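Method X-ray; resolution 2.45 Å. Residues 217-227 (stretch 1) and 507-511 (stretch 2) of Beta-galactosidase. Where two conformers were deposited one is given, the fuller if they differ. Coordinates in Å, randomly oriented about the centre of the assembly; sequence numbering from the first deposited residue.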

# COMPACT_ATOMS: atom_id res chain seq x y z
N ILE A 217 14.85 -16.28 9.51
CA ILE A 217 15.09 -17.24 10.59
C ILE A 217 14.11 -16.96 11.75
O ILE A 217 14.26 -15.98 12.47
CB ILE A 217 16.55 -17.20 11.10
CG1 ILE A 217 17.55 -17.24 9.94
CG2 ILE A 217 16.81 -18.36 12.05
CD1 ILE A 217 19.02 -17.18 10.39
N HIS A 218 13.13 -17.84 11.90
CA HIS A 218 12.06 -17.65 12.88
C HIS A 218 12.60 -17.55 14.30
O HIS A 218 12.14 -16.72 15.08
CB HIS A 218 11.05 -18.80 12.80
CG HIS A 218 10.29 -18.86 11.50
ND1 HIS A 218 9.54 -17.80 11.03
CD2 HIS A 218 10.15 -19.86 10.60
CE1 HIS A 218 8.98 -18.15 9.88
NE2 HIS A 218 9.34 -19.39 9.59
N GLY A 219 13.56 -18.39 14.64
CA GLY A 219 14.10 -18.43 16.00
C GLY A 219 14.80 -17.14 16.35
O GLY A 219 14.74 -16.68 17.49
N LEU A 220 15.47 -16.56 15.36
CA LEU A 220 16.08 -15.25 15.52
C LEU A 220 15.00 -14.19 15.74
O LEU A 220 15.13 -13.37 16.63
CB LEU A 220 16.95 -14.89 14.30
CG LEU A 220 17.42 -13.43 14.18
CD1 LEU A 220 18.17 -12.96 15.43
CD2 LEU A 220 18.28 -13.22 12.94
N ASN A 221 13.94 -14.22 14.94
CA ASN A 221 12.87 -13.23 15.10
C ASN A 221 12.24 -13.29 16.50
O ASN A 221 12.06 -12.25 17.19
CB ASN A 221 11.81 -13.44 14.02
CG ASN A 221 12.38 -13.36 12.62
OD1 ASN A 221 13.34 -12.63 12.38
ND2 ASN A 221 11.79 -14.08 11.70
N LEU A 222 11.94 -14.51 16.93
CA LEU A 222 11.34 -14.79 18.23
C LEU A 222 12.26 -14.34 19.36
O LEU A 222 11.87 -13.53 20.22
CB LEU A 222 11.04 -16.28 18.33
CG LEU A 222 10.31 -16.81 19.57
CD1 LEU A 222 8.98 -16.08 19.80
CD2 LEU A 222 10.08 -18.31 19.42
N ASP A 223 13.49 -14.85 19.37
CA ASP A 223 14.46 -14.46 20.39
C ASP A 223 14.69 -12.94 20.40
O ASP A 223 14.90 -12.37 21.46
CB ASP A 223 15.79 -15.19 20.20
CG ASP A 223 15.82 -16.54 20.91
OD1 ASP A 223 14.87 -16.82 21.67
OD2 ASP A 223 16.79 -17.29 20.74
N TRP A 224 14.64 -12.29 19.24
CA TRP A 224 14.76 -10.83 19.21
C TRP A 224 13.57 -10.18 19.91
O TRP A 224 13.75 -9.27 20.71
CB TRP A 224 14.89 -10.29 17.78
CG TRP A 224 14.89 -8.76 17.72
CD1 TRP A 224 13.89 -7.96 17.25
CD2 TRP A 224 15.92 -7.88 18.18
NE1 TRP A 224 14.24 -6.63 17.37
CE2 TRP A 224 15.48 -6.56 17.94
CE3 TRP A 224 17.17 -8.08 18.77
CZ2 TRP A 224 16.24 -5.44 18.27
CZ3 TRP A 224 17.93 -6.97 19.09
CH2 TRP A 224 17.46 -5.67 18.85
N LYS A 225 12.35 -10.63 19.66
CA LYS A 225 11.22 -10.07 20.39
C LYS A 225 11.37 -10.29 21.91
O LYS A 225 11.11 -9.37 22.71
CB LYS A 225 9.91 -10.67 19.87
CG LYS A 225 9.58 -10.22 18.45
CD LYS A 225 8.24 -10.77 17.97
CE LYS A 225 7.87 -10.21 16.60
NZ LYS A 225 8.42 -10.99 15.44
N ARG A 226 11.81 -11.48 22.30
CA ARG A 226 12.04 -11.77 23.72
C ARG A 226 13.07 -10.81 24.30
O ARG A 226 12.90 -10.30 25.40
CB ARG A 226 12.49 -13.21 23.92
CG ARG A 226 11.44 -14.27 23.67
CD ARG A 226 12.06 -15.66 23.59
NE ARG A 226 11.07 -16.72 23.63
CZ ARG A 226 11.12 -17.83 22.90
NH1 ARG A 226 12.13 -18.04 22.05
NH2 ARG A 226 10.16 -18.75 23.01
N PHE A 227 14.15 -10.57 23.57
CA PHE A 227 15.18 -9.67 24.04
C PHE A 227 14.65 -8.26 24.14
O PHE A 227 15.04 -7.52 25.02
CB PHE A 227 16.41 -9.68 23.14
CG PHE A 227 17.32 -8.50 23.36
CD1 PHE A 227 18.20 -8.48 24.42
CD2 PHE A 227 17.27 -7.40 22.52
CE1 PHE A 227 19.02 -7.38 24.63
CE2 PHE A 227 18.09 -6.32 22.73
CZ PHE A 227 18.97 -6.31 23.78
N ASP A 507 7.52 -26.17 19.35
CA ASP A 507 7.97 -25.94 20.72
C ASP A 507 8.35 -24.47 20.91
O ASP A 507 8.18 -23.66 20.01
CB ASP A 507 9.15 -26.86 21.12
CG ASP A 507 10.44 -26.60 20.34
OD1 ASP A 507 10.61 -25.53 19.71
OD2 ASP A 507 11.32 -27.49 20.40
N GLU A 508 8.88 -24.14 22.08
CA GLU A 508 9.20 -22.75 22.39
C GLU A 508 10.32 -22.16 21.51
O GLU A 508 10.64 -20.98 21.62
CB GLU A 508 9.58 -22.62 23.87
CG GLU A 508 11.02 -23.06 24.19
CD GLU A 508 11.13 -24.48 24.71
OE1 GLU A 508 10.27 -25.33 24.37
OE2 GLU A 508 12.09 -24.76 25.47
N HIS A 509 10.92 -22.97 20.64
CA HIS A 509 11.93 -22.48 19.69
C HIS A 509 11.36 -22.31 18.30
O HIS A 509 12.12 -22.08 17.35
CB HIS A 509 13.12 -23.43 19.58
CG HIS A 509 13.94 -23.52 20.83
ND1 HIS A 509 14.47 -22.42 21.45
CD2 HIS A 509 14.33 -24.60 21.56
CE1 HIS A 509 15.14 -22.80 22.52
NE2 HIS A 509 15.08 -24.12 22.61
N ASP A 510 10.04 -22.45 18.19
CA ASP A 510 9.36 -22.58 16.90
C ASP A 510 9.96 -23.76 16.10
O ASP A 510 10.06 -23.75 14.88
CB ASP A 510 9.41 -21.27 16.10
CG ASP A 510 8.39 -21.24 14.96
OD1 ASP A 510 7.20 -21.57 15.19
OD2 ASP A 510 8.78 -20.91 13.82
N LEU A 511 10.35 -24.80 16.82
CA LEU A 511 10.84 -26.01 16.19
C LEU A 511 9.69 -27.02 16.15
O LEU A 511 9.02 -27.25 17.16
CB LEU A 511 12.03 -26.55 16.96
CG LEU A 511 13.35 -26.90 16.30
CD1 LEU A 511 13.68 -25.96 15.16
CD2 LEU A 511 14.45 -26.88 17.38

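What backbone shapes meet here? Residues 218-227 are helical, and the helix runs on past them, with Ile217 at its N-cap position, while Asp507 to Asp510 make a type I beta turn closed by Asp510 N to Asp507 O at 2.9 Å. The two backbones come nearest at Gly219 and His509, whose CA atoms lie 5.9 Å apart; Gly219, which has no side chain, brings its CA to 4.4 Å from His509 O.

What steadies the turn? The Asp507 side chain reaches the amides that follow it: Asp507 OD1 accepts hydrogen bonds from His509 N at 2.7 Å and Leu511 N at 3.0 Å.

How does the helix hold the turn? Arg226 reaches the carbonyl of Glu508, with NH2 donating to Glu508 O at 2.7 Å and nearly straight, and NH1 adding a weak bond to Glu508 O at 3.3 Å. The oxygen lies at the guanidinium edge, near its plane, where the N-H groups point. One helical turn earlier, Asp223 OD1 forms a salt bridge with Arg226 NH1 at 3.0 Å, so that Arg226 NH1 faces both Asp223 OD1 and, weakly, Glu508 O.

What fills the rest? The CA-to-CB bonds of His218, Leu222 and Arg226, spaced four apart, point toward the turn. Leu222 CD2 packs 3.5 Å from Glu508 O, and His218 CB approaches Asp510 OD2 at 3.3 Å. The CA-to-CB bond of His509 points away, so its close contacts come from backbone atoms.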